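Local coordinates for protein putative aminooxidase (Propionibacterium acnes, PDB 2B9Y) that probably isomerises double bonds of polyunsaturated fatty acids, using a bound FAD in a fold of the flavin-containing amine oxidoreductase family, at residues Y56-I61 against I362-T367; M282-L287 against I325-L330; E290-S295 against M311-R316. One frame throughout, in Å; residues are numbered along the deposited sequence.

Interaction 1: Y56-I61 against I362-T367; sequences YEMGAI and IIEEQT. With FAD (flavin-adenine dinucleotide), chain F; BU1 (1,4-butanediol), chain G.
Y56 places its CG between its backbone N and carbonyl carbon (chi1 61°), while E364 runs out fully extended (chi1 -171°), so that phenol and carboxylate meet between a flavin-lining loop and the edge strand 359-373 of the mixed sheet in this amine-oxidase-type fold. Y56 OH donates to E364 OE1 at 2.5 Å, a short bond that reaches the acceptor nearly along its C-O axis. Ring and carboxylate planes stand almost perpendicular, 87° apart, with OE1 at the hydroxyl edge of the ring. I363 CD1 adds an apolar contact, oblique to the ring, 4.2 Å from Y56 CZ. M58 packs beside this bond: its CG lies 3.5 Å from E364 OE1, and the bends further along the chain turn the methyl back to the strand. There M58 CE rests on Q366 CB at 3.6 Å, the two side chains crossing at about a right angle. The M58 carbonyl accepts a hydrogen bond from W368 NE1 of the same strand. The rest of the loop lines the ligands: G59 C packs 3.3 Å from FAD C7, A60 CA is 3.4 Å from FAD C5X, and I61 CD1 touches butanediol C4 at 3.6 Å.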
loop_
_atom_site.group_PDB
_atom_site.type_symbol
_atom_site.label_atom_id
_atom_site.label_comp_id
_atom_site.label_asym_id
_atom_site.label_seq_id
_atom_site.Cartn_x
_atom_site.Cartn_y
_atom_site.Cartn_z
ATOM N N TYR A 56 -2.447 -16.531 -7.951
ATOM C CA TYR A 56 -2.446 -16.216 -6.542
ATOM C C TYR A 56 -1.835 -14.839 -6.356
ATOM O O TYR A 56 -1.228 -14.290 -7.286
ATOM C CB TYR A 56 -1.677 -17.277 -5.727
ATOM C CG TYR A 56 -0.195 -17.484 -6.052
ATOM C CD1 TYR A 56 0.785 -16.892 -5.276
ATOM C CD2 TYR A 56 0.219 -18.315 -7.118
ATOM C CE1 TYR A 56 2.152 -17.093 -5.533
ATOM C CE2 TYR A 56 1.591 -18.531 -7.380
ATOM C CZ TYR A 56 2.548 -17.908 -6.585
ATOM O OH TYR A 56 3.900 -18.097 -6.786
ATOM N N GLU A 57 -2.018 -14.283 -5.161
ATOM C CA GLU A 57 -1.561 -12.934 -4.858
ATOM C C GLU A 57 -0.313 -12.961 -3.988
ATOM O O GLU A 57 -0.331 -13.480 -2.880
ATOM C CB GLU A 57 -2.683 -12.117 -4.186
ATOM C CG GLU A 57 -3.986 -12.126 -4.948
ATOM C CD GLU A 57 -4.016 -11.123 -6.080
ATOM O OE1 GLU A 57 -2.938 -10.841 -6.651
ATOM O OE2 GLU A 57 -5.119 -10.582 -6.373
ATOM N N MET A 58 0.775 -12.411 -4.516
ATOM C CA MET A 58 1.978 -12.186 -3.717
ATOM C C MET A 58 1.968 -10.801 -3.060
ATOM O O MET A 58 2.733 -10.536 -2.118
ATOM C CB MET A 58 3.243 -12.384 -4.554
ATOM C CG MET A 58 3.576 -13.821 -4.806
ATOM S SD MET A 58 3.968 -14.744 -3.305
ATOM C CE MET A 58 5.395 -13.796 -2.666
ATOM N N GLY A 59 1.065 -9.947 -3.530
ATOM C CA GLY A 59 0.931 -8.583 -3.022
ATOM C C GLY A 59 -0.523 -8.245 -2.775
ATOM O O GLY A 59 -1.224 -9.010 -2.128
ATOM N N ALA A 60 -0.973 -7.119 -3.309
ATOM C CA ALA A 60 -2.351 -6.683 -3.144
ATOM C C ALA A 60 -3.374 -7.757 -3.557
ATOM O O ALA A 60 -3.175 -8.515 -4.518
ATOM C CB ALA A 60 -2.597 -5.379 -3.922
ATOM N N ILE A 61 -4.465 -7.778 -2.807
ATOM C CA ILE A 61 -5.540 -8.732 -2.943
ATOM C C ILE A 61 -6.879 -8.053 -3.198
ATOM O O ILE A 61 -7.667 -8.540 -4.019
ATOM C CB ILE A 61 -5.734 -9.521 -1.615
ATOM C CG1 ILE A 61 -4.449 -10.275 -1.240
ATOM C CG2 ILE A 61 -6.976 -10.417 -1.711
ATOM C CD1 ILE A 61 -4.330 -10.645 0.253
ATOM N N ILE A 362 6.993 -24.068 0.801
ATOM C CA ILE A 362 6.967 -22.661 0.440
ATOM C C ILE A 362 7.481 -22.557 -0.990
ATOM O O ILE A 362 8.621 -22.900 -1.258
ATOM C CB ILE A 362 7.779 -21.811 1.409
ATOM C CG1 ILE A 362 7.268 -22.054 2.839
ATOM C CG2 ILE A 362 7.676 -20.328 1.016
ATOM C CD1 ILE A 362 8.137 -21.455 3.964
ATOM N N ILE A 363 6.624 -22.134 -1.914
ATOM C CA ILE A 363 7.035 -22.044 -3.311
ATOM C C ILE A 363 7.548 -20.656 -3.705
ATOM O O ILE A 363 8.315 -20.524 -4.643
ATOM C CB ILE A 363 5.926 -22.554 -4.295
ATOM C CG1 ILE A 363 4.844 -21.500 -4.535
ATOM C CG2 ILE A 363 5.338 -23.885 -3.777
ATOM C CD1 ILE A 363 3.937 -21.814 -5.709
ATOM N N GLU A 364 7.121 -19.625 -2.990
ATOM C CA GLU A 364 7.595 -18.265 -3.246
ATOM C C GLU A 364 7.605 -17.504 -1.915
ATOM O O GLU A 364 6.748 -17.716 -1.043
ATOM C CB GLU A 364 6.712 -17.561 -4.300
ATOM C CG GLU A 364 7.267 -16.236 -4.772
ATOM C CD GLU A 364 6.515 -15.598 -5.908
ATOM O OE1 GLU A 364 5.540 -16.193 -6.432
ATOM O OE2 GLU A 364 6.919 -14.475 -6.297
ATOM N N GLU A 365 8.618 -16.653 -1.749
ATOM C CA GLU A 365 8.721 -15.751 -0.587
ATOM C C GLU A 365 9.140 -14.372 -1.054
ATOM O O GLU A 365 9.986 -14.248 -1.941
ATOM C CB GLU A 365 9.734 -16.270 0.414
ATOM C CG GLU A 365 9.759 -15.488 1.716
ATOM C CD GLU A 365 10.742 -16.067 2.695
ATOM O OE1 GLU A 365 11.940 -15.724 2.569
ATOM O OE2 GLU A 365 10.333 -16.865 3.582
ATOM N N GLN A 366 8.559 -13.337 -0.454
ATOM C CA GLN A 366 8.910 -11.958 -0.799
ATOM C C GLN A 366 8.835 -11.048 0.425
ATOM O O GLN A 366 7.780 -10.940 1.049
ATOM C CB GLN A 366 7.958 -11.434 -1.872
ATOM C CG GLN A 366 8.283 -10.040 -2.405
ATOM C CD GLN A 366 9.387 -10.056 -3.420
ATOM O OE1 GLN A 366 9.344 -10.824 -4.376
ATOM N NE2 GLN A 366 10.392 -9.231 -3.209
ATOM N N THR A 367 9.955 -10.408 0.758
ATOM C CA THR A 367 9.928 -9.242 1.629
ATOM C C THR A 367 9.796 -8.042 0.726
ATOM O O THR A 367 10.636 -7.809 -0.136
ATOM C CB THR A 367 11.176 -9.110 2.520
ATOM O OG1 THR A 367 11.244 -10.245 3.376
ATOM C CG2 THR A 367 11.098 -7.854 3.405
HETATM P PA FAD F . 4.618 -0.106 -6.397
HETATM O O1A FAD F . 3.443 -1.038 -6.567
HETATM O O2A FAD F . 5.699 -0.560 -5.448
HETATM O O5B FAD F . 5.261 0.081 -7.862
HETATM C C5B FAD F . 6.531 0.675 -7.988
HETATM C C4B FAD F . 7.077 0.372 -9.373
HETATM O O4B FAD F . 8.265 1.097 -9.607
HETATM C C3B FAD F . 7.409 -1.106 -9.560
HETATM O O3B FAD F . 6.953 -1.547 -10.822
HETATM C C2B FAD F . 8.916 -1.159 -9.475
HETATM O O2B FAD F . 9.442 -2.235 -10.215
HETATM C C1B FAD F . 9.260 0.200 -10.069
HETATM N N9A FAD F . 10.585 0.720 -9.715
HETATM C C8A FAD F . 11.182 0.728 -8.485
HETATM N N7A FAD F . 12.393 1.314 -8.589
HETATM C C5A FAD F . 12.590 1.680 -9.874
HETATM C C6A FAD F . 13.642 2.303 -10.530
HETATM N N6A FAD F . 14.776 2.632 -9.902
HETATM N N1A FAD F . 13.518 2.541 -11.879
HETATM C C2A FAD F . 12.385 2.177 -12.570
HETATM N N3A FAD F . 11.342 1.559 -11.934
HETATM C C4A FAD F . 11.446 1.312 -10.597
HETATM N N1 FAD F . -3.134 -2.260 -1.626
HETATM C C2 FAD F . -4.504 -2.190 -1.582
HETATM O O2 FAD F . -5.092 -1.211 -2.033
HETATM N N3 FAD F . -5.220 -3.224 -1.018
HETATM C C4 FAD F . -4.572 -4.335 -0.505
HETATM O O4 FAD F . -5.229 -5.338 -0.138
HETATM C C4X FAD F . -3.189 -4.413 -0.530
HETATM N N5 FAD F . -2.530 -5.479 0.044
HETATM C C5X FAD F . -1.192 -5.611 -0.150
HETATM C C6 FAD F . -0.591 -6.769 0.295
HETATM C C7 FAD F . 0.739 -6.987 0.039
HETATM C C7M FAD F . 1.340 -8.258 0.532
HETATM C C8 FAD F . 1.466 -6.035 -0.679
HETATM C C8M FAD F . 2.913 -6.261 -1.039
HETATM C C9 FAD F . 0.854 -4.862 -1.118
HETATM C C9A FAD F . -0.488 -4.630 -0.856
HETATM N N10 FAD F . -1.134 -3.441 -1.210
HETATM C C10 FAD F . -2.485 -3.364 -1.115
HETATM C "C1'" FAD F . -0.438 -2.144 -1.505
HETATM C "C2'" FAD F . -0.466 -1.828 -3.016
HETATM O "O2'" FAD F . -0.152 -2.966 -3.808
HETATM C "C3'" FAD F . 0.551 -0.724 -3.325
HETATM O "O3'" FAD F . 0.314 0.346 -2.446
HETATM C "C4'" FAD F . 0.490 -0.227 -4.768
HETATM O "O4'" FAD F . 0.958 -1.193 -5.679
HETATM C "C5'" FAD F . 1.366 0.995 -4.869
HETATM O "O5'" FAD F . 1.558 1.356 -6.220
HETATM P P FAD F . 2.889 2.202 -6.553
HETATM O O1P FAD F . 2.956 2.430 -8.054
HETATM O O2P FAD F . 2.800 3.477 -5.766
HETATM O O3P FAD F . 4.110 1.350 -5.914
HETATM C C1 BU1 G . -7.063 -11.640 4.199
HETATM C C2 BU1 G . -5.616 -11.590 3.688
HETATM C C3 BU1 G . -4.992 -10.257 4.105
HETATM C C4 BU1 G . -3.505 -10.125 3.758
HETATM O O5 BU1 G . -7.894 -12.699 3.684
HETATM O O6 BU1 G . -3.130 -8.788 3.322
#

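Interaction 2: M282-L287 against I325-L330; sequences MVDACL and ITTYLL. With BU1 (1,4-butanediol), chain G.
M282 and L329 open an antiparallel ladder in the mixed sheet beside the flavin, where six backbone bonds join neighbouring strands 277-288 and 325-330. The hydrogen-bonded pairs M282-L329, D284-T327 and C286-I325 each satisfy both N-H groups and both carbonyls mutually. The straightest is M282 N to L329 O, 2.9 Å and 174° at the hydrogen; C286 N instead reaches I325 O at 2.8 Å from 41° out of the carbonyl plane. T327 O, already accepting from D284 N, also receives the CA-H of V283, with CA 3.2 Å away. V283 and A285 bond outward to strand 359-373. On the face carrying D284 and T327, a water sits 2.8 Å from D284 OD2 and 3.0 Å from T327 OG1; M282 O and OD2 are among more acceptors than it has protons. D284 OD1 lies close to E365 OE2, which is salt-bridged to R345; a proton shared between the two carboxylates would probably ease their meeting. The other face looks onto the ligands: V283 CG2 packs 3.6 Å from Y328 CD1, and V283 also touches FAD. Butanediol C4 sits 3.5 Å above the plane of the Y328 ring, over its centre.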
loop_
_atom_site.group_PDB
_atom_site.type_symbol
_atom_site.label_atom_id
_atom_site.label_comp_id
_atom_site.label_asym_id
_atom_site.label_seq_id
_atom_site.Cartn_x
_atom_site.Cartn_y
_atom_site.Cartn_z
ATOM N N MET A 282 6.652 -9.443 4.788
ATOM C CA MET A 282 7.065 -10.681 4.154
ATOM C C MET A 282 5.880 -11.607 3.915
ATOM O O MET A 282 5.095 -11.897 4.816
ATOM C CB MET A 282 8.120 -11.394 4.993
ATOM C CG MET A 282 8.889 -12.431 4.193
ATOM S SD MET A 282 10.277 -13.143 5.086
ATOM C CE MET A 282 9.497 -14.389 6.106
ATOM N N VAL A 283 5.785 -12.077 2.683
ATOM C CA VAL A 283 4.696 -12.909 2.237
ATOM C C VAL A 283 5.259 -14.262 1.851
ATOM O O VAL A 283 6.271 -14.339 1.167
ATOM C CB VAL A 283 3.937 -12.274 1.032
ATOM C CG1 VAL A 283 2.843 -13.241 0.502
ATOM C CG2 VAL A 283 3.342 -10.945 1.450
ATOM N N ASP A 284 4.621 -15.324 2.324
ATOM C CA ASP A 284 5.003 -16.658 1.909
ATOM C C ASP A 284 3.840 -17.352 1.250
ATOM O O ASP A 284 2.756 -17.428 1.814
ATOM C CB ASP A 284 5.543 -17.475 3.066
ATOM C CG ASP A 284 6.926 -17.016 3.505
ATOM O OD1 ASP A 284 7.932 -17.648 3.099
ATOM O OD2 ASP A 284 7.001 -16.016 4.240
ATOM N N ALA A 285 4.099 -17.835 0.030
ATOM C CA ALA A 285 3.127 -18.623 -0.733
ATOM C C ALA A 285 3.349 -20.114 -0.431
ATOM O O ALA A 285 4.356 -20.700 -0.806
ATOM C CB ALA A 285 3.241 -18.309 -2.249
ATOM N N CYS A 286 2.377 -20.708 0.252
ATOM C CA CYS A 286 2.533 -21.999 0.882
ATOM C C CYS A 286 1.550 -23.025 0.355
ATOM O O CYS A 286 0.415 -22.712 0.007
ATOM C CB CYS A 286 2.282 -21.895 2.384
ATOM S SG CYS A 286 3.326 -20.779 3.295
ATOM N N LEU A 287 2.024 -24.263 0.304
ATOM C CA LEU A 287 1.180 -25.425 0.108
ATOM C C LEU A 287 1.078 -26.015 1.489
ATOM O O LEU A 287 2.088 -26.133 2.178
ATOM C CB LEU A 287 1.823 -26.407 -0.877
ATOM C CG LEU A 287 1.985 -25.917 -2.325
ATOM C CD1 LEU A 287 2.727 -26.977 -3.191
ATOM C CD2 LEU A 287 0.607 -25.553 -2.916
ATOM N N ILE A 325 -1.822 -21.053 -0.202
ATOM C CA ILE A 325 -2.180 -20.230 0.954
ATOM C C ILE A 325 -1.033 -19.286 1.248
ATOM O O ILE A 325 0.058 -19.736 1.542
ATOM C CB ILE A 325 -2.469 -21.073 2.216
ATOM C CG1 ILE A 325 -3.630 -22.069 1.960
ATOM C CG2 ILE A 325 -2.754 -20.117 3.450
ATOM C CD1 ILE A 325 -5.043 -21.459 1.796
ATOM N N THR A 326 -1.276 -17.974 1.195
ATOM C CA THR A 326 -0.252 -16.990 1.549
ATOM C C THR A 326 -0.352 -16.556 3.020
ATOM O O THR A 326 -1.456 -16.351 3.547
ATOM C CB THR A 326 -0.279 -15.718 0.644
ATOM O OG1 THR A 326 -1.634 -15.309 0.362
ATOM C CG2 THR A 326 0.507 -15.949 -0.667
ATOM N N THR A 327 0.813 -16.391 3.646
ATOM C CA THR A 327 0.950 -15.946 5.021
ATOM C C THR A 327 1.637 -14.573 5.025
ATOM O O THR A 327 2.352 -14.187 4.061
ATOM C CB THR A 327 1.788 -16.959 5.849
ATOM O OG1 THR A 327 3.131 -17.014 5.350
ATOM C CG2 THR A 327 1.179 -18.364 5.776
ATOM N N TYR A 328 1.374 -13.813 6.083
ATOM C CA TYR A 328 1.777 -12.398 6.151
ATOM C C TYR A 328 2.354 -12.104 7.544
ATOM O O TYR A 328 1.728 -12.412 8.562
ATOM C CB TYR A 328 0.563 -11.479 5.893
ATOM C CG TYR A 328 -0.054 -11.755 4.582
ATOM C CD1 TYR A 328 0.316 -11.037 3.466
ATOM C CD2 TYR A 328 -0.983 -12.795 4.431
ATOM C CE1 TYR A 328 -0.232 -11.330 2.222
ATOM C CE2 TYR A 328 -1.517 -13.090 3.217
ATOM C CZ TYR A 328 -1.157 -12.366 2.116
ATOM O OH TYR A 328 -1.708 -12.660 0.901
ATOM N N LEU A 329 3.543 -11.515 7.561
ATOM C CA LEU A 329 4.228 -11.167 8.800
ATOM C C LEU A 329 5.089 -9.916 8.609
ATOM O O LEU A 329 5.544 -9.622 7.502
ATOM C CB LEU A 329 5.053 -12.352 9.302
ATOM C CG LEU A 329 6.295 -12.742 8.485
ATOM C CD1 LEU A 329 7.561 -11.923 8.884
ATOM C CD2 LEU A 329 6.550 -14.260 8.646
ATOM N N LEU A 330 5.298 -9.183 9.706
ATOM C CA LEU A 330 6.189 -7.999 9.715
ATOM C C LEU A 330 7.527 -8.316 10.392
ATOM O O LEU A 330 7.574 -9.064 11.375
ATOM C CB LEU A 330 5.515 -6.804 10.393
ATOM C CG LEU A 330 4.538 -6.004 9.532
ATOM C CD1 LEU A 330 3.638 -5.038 10.375
ATOM C CD2 LEU A 330 5.326 -5.237 8.448
HETATM C C1 BU1 G . -7.063 -11.640 4.199
HETATM C C2 BU1 G . -5.616 -11.590 3.688
HETATM C C3 BU1 G . -4.992 -10.257 4.105
HETATM C C4 BU1 G . -3.505 -10.125 3.758
HETATM O O5 BU1 G . -7.894 -12.699 3.684
HETATM O O6 BU1 G . -3.130 -8.788 3.322
HETATM O O HOH W 1 4.981 -14.732 5.667
#

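Interaction 3: E290-S295 against M311-R316; sequences EYPTIS and MVYYHR. With BU1 (1,4-butanediol), chain G.
S295 and H315 carry the polar part of the contact. H315 N donates to S295 OG at 2.9 Å with an angle of 160° at the hydrogen, and the same hydroxyl is hydrogen-bonded to a water that lies within bonding distance of H315 O too, with more acceptors around it than it has protons. A third, weak bond links S295 OG to butanediol O5 at 3.4 Å, with no preferred direction. Two further waters bridge the segments: one donates to Y291 OH and accepts from R316 N, the other donates to I294 O and accepts from Y313 OH at 2.6 Å. Y291 OH is also hydrogen-bonded to W317 O.

Flat groups make most of the packing. H315 swings CG anti to its backbone N (chi1 -176°), which lays the imidazole against the loop at 292-294. The T293-I294 peptide covers one face of the ring, I294 N standing 3.4 Å above its centre. H315 NE2 comes within 2.8 Å of P292 O, but the angle is too poor for a hydrogen bond. The Y291 ring approaches the imidazole obliquely, centroids 5.3 Å apart and planes inclined by 55°. Apolar contact is provided by P292 CB, 4.0 Å from Y313 CE1.

Within 311-316, R316 runs out extended alongside Y314, its CB over one ring face, while NH1 donates to the phenol OH at 2.9 Å, the oxygen lying in the guanidinium plane. R55 O and W201 O take the other guanidinium nitrogens, so the group is gripped from several sides. S295 OG lies at the edge of the Y314 ring, near its plane.

Here a loop leads into strand 295-297 and starts its antiparallel pairing with strand 312-315, next to the butanediol site, in the mixed sheet that neighbours the flavin in this amine-oxidase-type fold.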
loop_
_atom_site.group_PDB
_atom_site.type_symbol
_atom_site.label_atom_id
_atom_site.label_comp_id
_atom_site.label_asym_id
_atom_site.label_seq_id
_atom_site.Cartn_x
_atom_site.Cartn_y
_atom_site.Cartn_z
ATOM N N GLU A 290 -4.059 -30.275 5.851
ATOM C CA GLU A 290 -5.230 -29.914 6.638
ATOM C C GLU A 290 -5.669 -28.501 6.212
ATOM O O GLU A 290 -5.689 -27.534 6.997
ATOM C CB GLU A 290 -4.935 -30.038 8.138
ATOM C CG GLU A 290 -4.350 -31.429 8.512
ATOM C CD GLU A 290 -3.820 -31.473 9.948
ATOM O OE1 GLU A 290 -4.638 -31.657 10.878
ATOM O OE2 GLU A 290 -2.591 -31.324 10.159
ATOM N N TYR A 291 -6.004 -28.420 4.924
ATOM C CA TYR A 291 -6.275 -27.174 4.264
ATOM C C TYR A 291 -7.318 -26.370 5.040
ATOM O O TYR A 291 -8.369 -26.910 5.429
ATOM C CB TYR A 291 -6.794 -27.468 2.885
ATOM C CG TYR A 291 -6.793 -26.327 1.905
ATOM C CD1 TYR A 291 -5.606 -25.805 1.431
ATOM C CD2 TYR A 291 -7.993 -25.834 1.379
ATOM C CE1 TYR A 291 -5.604 -24.805 0.475
ATOM C CE2 TYR A 291 -8.010 -24.833 0.415
ATOM C CZ TYR A 291 -6.804 -24.313 -0.031
ATOM O OH TYR A 291 -6.792 -23.330 -1.009
ATOM N N PRO A 292 -7.033 -25.083 5.287
ATOM C CA PRO A 292 -8.037 -24.263 5.969
ATOM C C PRO A 292 -9.327 -24.151 5.173
ATOM O O PRO A 292 -9.331 -24.369 3.964
ATOM C CB PRO A 292 -7.359 -22.905 6.123
ATOM C CG PRO A 292 -6.259 -22.884 5.170
ATOM C CD PRO A 292 -5.821 -24.323 4.979
ATOM N N THR A 293 -10.412 -23.854 5.870
ATOM C CA THR A 293 -11.722 -23.696 5.271
ATOM C C THR A 293 -12.094 -22.230 5.157
ATOM O O THR A 293 -13.206 -21.898 4.732
ATOM C CB THR A 293 -12.811 -24.402 6.130
ATOM O OG1 THR A 293 -12.878 -23.792 7.428
ATOM C CG2 THR A 293 -12.490 -25.882 6.280
ATOM N N ILE A 294 -11.172 -21.357 5.561
ATOM C CA ILE A 294 -11.477 -19.946 5.762
ATOM C C ILE A 294 -10.174 -19.222 6.066
ATOM O O ILE A 294 -9.219 -19.829 6.548
ATOM C CB ILE A 294 -12.540 -19.755 6.922
ATOM C CG1 ILE A 294 -13.136 -18.343 6.895
ATOM C CG2 ILE A 294 -11.964 -20.135 8.307
ATOM C CD1 ILE A 294 -14.401 -18.191 7.732
ATOM N N SER A 295 -10.113 -17.922 5.786
ATOM C CA SER A 295 -8.909 -17.145 6.166
ATOM C C SER A 295 -8.834 -16.986 7.691
ATOM O O SER A 295 -9.845 -16.949 8.373
ATOM C CB SER A 295 -8.852 -15.765 5.465
ATOM O OG SER A 295 -8.814 -15.901 4.043
ATOM N N MET A 311 0.407 -13.038 11.175
ATOM C CA MET A 311 -0.688 -12.199 11.633
ATOM C C MET A 311 -2.010 -12.516 10.927
ATOM O O MET A 311 -3.102 -12.242 11.451
ATOM C CB MET A 311 -0.328 -10.737 11.395
ATOM C CG MET A 311 0.948 -10.280 12.086
ATOM S SD MET A 311 1.175 -8.513 11.857
ATOM C CE MET A 311 1.583 -8.424 10.103
ATOM N N VAL A 312 -1.897 -13.101 9.739
ATOM C CA VAL A 312 -3.038 -13.429 8.902
ATOM C C VAL A 312 -2.523 -14.418 7.831
ATOM O O VAL A 312 -1.347 -14.373 7.461
ATOM C CB VAL A 312 -3.659 -12.130 8.235
ATOM C CG1 VAL A 312 -2.589 -11.309 7.524
ATOM C CG2 VAL A 312 -4.826 -12.442 7.275
ATOM N N TYR A 313 -3.401 -15.312 7.382
ATOM C CA TYR A 313 -3.164 -16.111 6.164
ATOM C C TYR A 313 -4.423 -16.127 5.292
ATOM O O TYR A 313 -5.557 -16.126 5.803
ATOM C CB TYR A 313 -2.690 -17.549 6.468
ATOM C CG TYR A 313 -3.604 -18.337 7.380
ATOM C CD1 TYR A 313 -4.659 -19.079 6.863
ATOM C CD2 TYR A 313 -3.418 -18.335 8.769
ATOM C CE1 TYR A 313 -5.504 -19.760 7.692
ATOM C CE2 TYR A 313 -4.260 -19.038 9.610
ATOM C CZ TYR A 313 -5.306 -19.737 9.077
ATOM O OH TYR A 313 -6.155 -20.476 9.878
ATOM N N TYR A 314 -4.189 -16.155 3.980
ATOM C CA TYR A 314 -5.225 -15.933 2.969
ATOM C C TYR A 314 -5.684 -17.224 2.286
ATOM O O TYR A 314 -4.962 -17.867 1.519
ATOM C CB TYR A 314 -4.712 -14.906 1.958
ATOM C CG TYR A 314 -5.587 -14.611 0.760
ATOM C CD1 TYR A 314 -6.992 -14.713 0.811
ATOM C CD2 TYR A 314 -5.013 -14.172 -0.420
ATOM C CE1 TYR A 314 -7.777 -14.409 -0.318
ATOM C CE2 TYR A 314 -5.790 -13.875 -1.553
ATOM C CZ TYR A 314 -7.145 -13.984 -1.503
ATOM O OH TYR A 314 -7.862 -13.669 -2.628
ATOM N N HIS A 315 -6.933 -17.554 2.558
ATOM C CA HIS A 315 -7.640 -18.663 1.946
ATOM C C HIS A 315 -8.342 -18.119 0.694
ATOM O O HIS A 315 -9.376 -17.454 0.777
ATOM C CB HIS A 315 -8.613 -19.215 2.973
ATOM C CG HIS A 315 -9.366 -20.433 2.546
ATOM N ND1 HIS A 315 -10.723 -20.422 2.315
ATOM C CD2 HIS A 315 -8.966 -21.712 2.372
ATOM C CE1 HIS A 315 -11.120 -21.638 1.998
ATOM N NE2 HIS A 315 -10.075 -22.444 2.039
ATOM N N ARG A 316 -7.748 -18.397 -0.463
ATOM C CA ARG A 316 -8.179 -17.800 -1.729
ATOM C C ARG A 316 -9.027 -18.735 -2.601
ATOM O O ARG A 316 -10.036 -18.319 -3.122
ATOM C CB ARG A 316 -6.970 -17.341 -2.523
ATOM C CG ARG A 316 -7.286 -16.774 -3.894
ATOM C CD ARG A 316 -6.041 -16.162 -4.468
ATOM N NE ARG A 316 -6.137 -15.718 -5.859
ATOM C CZ ARG A 316 -6.736 -14.608 -6.291
ATOM N NH1 ARG A 316 -7.409 -13.814 -5.477
ATOM N NH2 ARG A 316 -6.695 -14.316 -7.581
HETATM C C1 BU1 G . -7.063 -11.640 4.199
HETATM C C2 BU1 G . -5.616 -11.590 3.688
HETATM C C3 BU1 G . -4.992 -10.257 4.105
HETATM C C4 BU1 G . -3.505 -10.125 3.758
HETATM O O5 BU1 G . -7.894 -12.699 3.684
HETATM O O6 BU1 G . -3.130 -8.788 3.322
HETATM O O HOH W 2 -6.116 -20.855 -1.573
HETATM O O HOH W 3 -8.498 -20.981 8.962
HETATM O O HOH W 4 -11.133 -15.919 2.485
#

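Following the chain, 56-61 comes first and meets 362-367 some 300 residues later, so interaction 1 closes the outermost loop. Interaction 2 (282-287 with 325-330) is nested inside it, and interaction 3 (290-295 with 311-316) inside that; none of the three cross. In this part of the mixed sheet the strands run in the order 295-297, 312-315, 325-330, 277-288, 359-373, so the contacts are knit by shared strands: T326 O to Y314 N probably bonds interaction 2 to interaction 3, and Q366 O to V283 N probably bonds it to interaction 1. All three touch the same butanediol, and the loop 56-61 ties this sheet to the flavin.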